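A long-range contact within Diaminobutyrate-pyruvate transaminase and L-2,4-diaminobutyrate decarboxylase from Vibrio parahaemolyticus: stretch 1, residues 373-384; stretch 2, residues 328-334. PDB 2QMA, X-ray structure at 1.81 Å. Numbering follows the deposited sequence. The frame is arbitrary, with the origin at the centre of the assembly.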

# COMPACT_ATOMS: atom_id res chain seq x y z
N LYS A 373 -7.32 0.89 -3.20
CA LYS A 373 -6.65 0.46 -1.97
C LYS A 373 -7.27 -0.83 -1.42
O LYS A 373 -8.45 -1.13 -1.68
CB LYS A 373 -6.31 1.58 -0.97
CG LYS A 373 -7.34 2.00 0.13
CD LYS A 373 -6.63 2.56 1.33
CE LYS A 373 -7.37 2.20 2.67
NZ LYS A 373 -8.62 2.99 2.94
N ARG A 374 -6.43 -1.60 -0.75
CA ARG A 374 -6.81 -2.95 -0.35
C ARG A 374 -7.50 -2.96 1.01
O ARG A 374 -7.41 -2.01 1.81
CB ARG A 374 -5.67 -3.99 -0.50
CG ARG A 374 -4.79 -4.17 0.65
CD ARG A 374 -3.45 -4.84 0.35
NE ARG A 374 -3.54 -6.24 -0.10
CZ ARG A 374 -3.65 -7.30 0.70
NH1 ARG A 374 -3.71 -8.54 0.17
NH2 ARG A 374 -3.67 -7.16 2.02
N PHE A 375 -8.23 -4.04 1.23
CA PHE A 375 -9.10 -4.21 2.40
C PHE A 375 -8.28 -4.65 3.64
O PHE A 375 -8.59 -5.65 4.29
CB PHE A 375 -10.22 -5.22 1.98
CG PHE A 375 -11.32 -5.44 3.03
CD1 PHE A 375 -11.48 -4.60 4.13
CD2 PHE A 375 -12.21 -6.50 2.86
CE1 PHE A 375 -12.51 -4.82 5.07
CE2 PHE A 375 -13.25 -6.73 3.79
CZ PHE A 375 -13.39 -5.88 4.89
N ASP A 376 -7.24 -3.90 3.97
CA ASP A 376 -6.44 -4.24 5.14
C ASP A 376 -7.19 -4.22 6.52
O ASP A 376 -6.79 -4.87 7.50
CB ASP A 376 -5.19 -3.34 5.22
CG ASP A 376 -4.21 -3.60 4.09
OD1 ASP A 376 -3.99 -4.79 3.82
OD2 ASP A 376 -3.69 -2.63 3.47
N ALA A 377 -8.25 -3.44 6.58
CA ALA A 377 -8.97 -3.22 7.85
C ALA A 377 -9.59 -4.54 8.30
O ALA A 377 -9.92 -4.70 9.49
CB ALA A 377 -10.03 -2.15 7.69
N LEU A 378 -9.71 -5.50 7.37
CA LEU A 378 -10.33 -6.81 7.71
C LEU A 378 -9.47 -7.51 8.74
O LEU A 378 -9.99 -8.11 9.68
CB LEU A 378 -10.61 -7.71 6.48
CG LEU A 378 -11.27 -9.09 6.78
CD1 LEU A 378 -12.70 -8.94 7.29
CD2 LEU A 378 -11.26 -10.07 5.56
N LYS A 379 -8.15 -7.36 8.61
CA LYS A 379 -7.19 -7.93 9.54
C LYS A 379 -7.52 -7.50 10.99
O LYS A 379 -7.64 -8.36 11.85
CB LYS A 379 -5.76 -7.51 9.20
CG LYS A 379 -5.31 -7.89 7.80
CD LYS A 379 -4.05 -7.07 7.44
CE LYS A 379 -3.77 -7.14 6.01
NZ LYS A 379 -2.41 -6.63 5.70
N VAL A 380 -7.66 -6.19 11.23
CA VAL A 380 -7.91 -5.70 12.58
C VAL A 380 -9.32 -6.14 13.01
O VAL A 380 -9.54 -6.51 14.18
CB VAL A 380 -7.76 -4.17 12.70
CG1 VAL A 380 -7.95 -3.72 14.16
CG2 VAL A 380 -6.41 -3.67 12.15
N PHE A 381 -10.28 -6.08 12.09
CA PHE A 381 -11.68 -6.43 12.40
C PHE A 381 -11.72 -7.87 12.90
O PHE A 381 -12.34 -8.15 13.94
CB PHE A 381 -12.56 -6.20 11.15
CG PHE A 381 -14.02 -6.53 11.32
CD1 PHE A 381 -14.87 -5.67 12.00
CD2 PHE A 381 -14.56 -7.66 10.71
CE1 PHE A 381 -16.23 -5.94 12.09
CE2 PHE A 381 -15.92 -7.94 10.81
CZ PHE A 381 -16.75 -7.07 11.49
N MSE A 382 -11.02 -8.78 12.21
CA MSE A 382 -10.97 -10.19 12.63
C MSE A 382 -10.13 -10.41 13.89
O MSE A 382 -10.56 -11.13 14.81
CB MSE A 382 -10.49 -11.10 11.49
CG MSE A 382 -11.42 -10.99 10.29
SE MSE A 382 -11.16 -12.30 8.89
CE MSE A 382 -11.06 -13.90 9.99
N THR A 383 -8.98 -9.76 13.95
CA THR A 383 -8.08 -9.85 15.10
C THR A 383 -8.77 -9.46 16.43
O THR A 383 -8.61 -10.17 17.46
CB THR A 383 -6.80 -9.02 14.87
OG1 THR A 383 -5.90 -9.74 14.00
CG2 THR A 383 -6.12 -8.71 16.19
N MSE A 384 -9.54 -8.36 16.42
CA MSE A 384 -10.22 -7.90 17.66
C MSE A 384 -11.40 -8.77 18.11
O MSE A 384 -11.80 -8.75 19.29
CB MSE A 384 -10.62 -6.43 17.56
CG MSE A 384 -9.40 -5.49 17.41
SE MSE A 384 -7.94 -5.80 18.66
CE MSE A 384 -6.88 -6.99 17.66
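Stretch 2, residues 328-334: YQTISCG

A cis peptide bond in front of a serine marks an irregular segment that lies along the start of a helix and the turn before it: the link between Ile331 and Ser332 is cis, and Ser332 donates a hydrogen bond to Asp376 and offers its carbonyl to Lys379. The example illustrates a general principle, that a segment without regular secondary structure can be held against a helix when a lysine and an acidic residue of the neighbouring stretch meet its backbone carbonyls and hydroxyls.

Residues 328-334 form no regular helix or strand. From Gln329 to Ser332 the backbone is nonetheless extended, with phi between -61° and -92° and psi between 136° and 152°; Tyr328 before them has a positive phi of 65°. The direction is opposite to that of stretch 1. Gln329 lies beside Lys379, their CA atoms 6.6 Å apart, whereas Cys333, four residues later, lies beside the earlier Asp376, with 5.6 Å between the CA atoms.

Lys379 is the main anchor. Its CA-to-CB bond points toward stretch 2, and chi2 to chi4 are all t, so the chain is reached out almost straight beyond an m chi1. The ammonium group donates from Lys379 NZ to Thr330 O at 2.8 Å and to Ser332 O at 2.7 Å, although the position of the latter oxygen is less sure. These two carbonyls flank Ile331, whose own CA-to-CB bond points away from the helix.

Asp376 is a second polar anchor. Ser332 OG donates to Asp376 OD2 at 2.9 Å, while the carboxylate is itself held by salt bridges within stretch 1, from Arg374 NH2 to Asp376 OD1 at 3.0 Å and from Lys379 NZ to Asp376 OD1 at 3.1 Å, the latter a weak hydrogen bond. The same lysine thus grips its own stretch and its partner. A water extends the link, accepting from Gly334 N and donating to Asp376 OD2, each at 3.1 Å.

Counted from Asp376, Val380 is one turn along and Thr383 about two; the first contact is apolar, the second polar. Val380 CG2 packs against Cys333 SG at 3.6 Å, a small apolar patch beside the charged cluster. At the far end, Gln329, with chi1 and chi2 both m, points its CA-to-CB bond toward the helix and accepts at Gln329 OE1 from Thr383 OG1 at 3.0 Å. Lys379 and Thr383 are four residues apart, so one helical turn spaces these two polar anchors, and 388 Å² is buried in all.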

# COMPACT_ATOMS: atom_id res chain seq x y z
N TYR A 328 0.80 -6.88 15.42
CA TYR A 328 1.04 -8.18 14.75
C TYR A 328 0.29 -8.46 13.44
O TYR A 328 0.22 -9.61 13.00
CB TYR A 328 0.74 -9.31 15.72
CG TYR A 328 1.46 -9.16 17.04
CD1 TYR A 328 2.86 -9.28 17.11
CD2 TYR A 328 0.75 -9.00 18.23
CE1 TYR A 328 3.54 -9.19 18.33
CE2 TYR A 328 1.43 -8.92 19.49
CZ TYR A 328 2.83 -9.00 19.50
OH TYR A 328 3.50 -8.91 20.69
N GLN A 329 -0.28 -7.42 12.84
CA GLN A 329 -0.96 -7.58 11.56
C GLN A 329 0.07 -7.74 10.43
O GLN A 329 1.17 -7.19 10.52
CB GLN A 329 -1.91 -6.37 11.30
CG GLN A 329 -2.89 -6.15 12.48
CD GLN A 329 -3.67 -7.43 12.84
OE1 GLN A 329 -4.60 -7.82 12.13
NE2 GLN A 329 -3.27 -8.10 13.92
N THR A 330 -0.30 -8.44 9.36
CA THR A 330 0.55 -8.51 8.18
C THR A 330 0.70 -7.12 7.47
O THR A 330 -0.24 -6.30 7.43
CB THR A 330 0.03 -9.52 7.15
OG1 THR A 330 -1.34 -9.26 6.91
CG2 THR A 330 0.18 -11.01 7.64
N ILE A 331 1.88 -6.88 6.92
CA ILE A 331 2.06 -5.68 6.06
C ILE A 331 1.13 -5.74 4.85
O ILE A 331 1.00 -6.81 4.27
CB ILE A 331 3.53 -5.57 5.60
CG1 ILE A 331 4.45 -5.41 6.82
CG2 ILE A 331 3.72 -4.42 4.57
CD1 ILE A 331 5.83 -6.05 6.58
N SER A 332 0.43 -4.66 4.44
CA SER A 332 0.30 -3.35 5.11
C SER A 332 -0.91 -3.31 6.02
O SER A 332 -1.94 -3.97 5.76
CB SER A 332 0.09 -2.26 4.05
OG SER A 332 -0.84 -2.74 3.06
N CYS A 333 -0.82 -2.51 7.07
CA CYS A 333 -1.98 -2.32 7.93
C CYS A 333 -1.60 -1.13 8.80
O CYS A 333 -0.89 -1.30 9.79
CB CYS A 333 -2.27 -3.57 8.76
SG CYS A 333 -3.92 -3.64 9.50
N GLY A 334 -2.03 0.06 8.41
CA GLY A 334 -1.81 1.25 9.26
C GLY A 334 -3.00 2.18 9.13
O GLY A 334 -3.85 1.98 8.28
O HOH W 1 -3.62 -0.64 5.80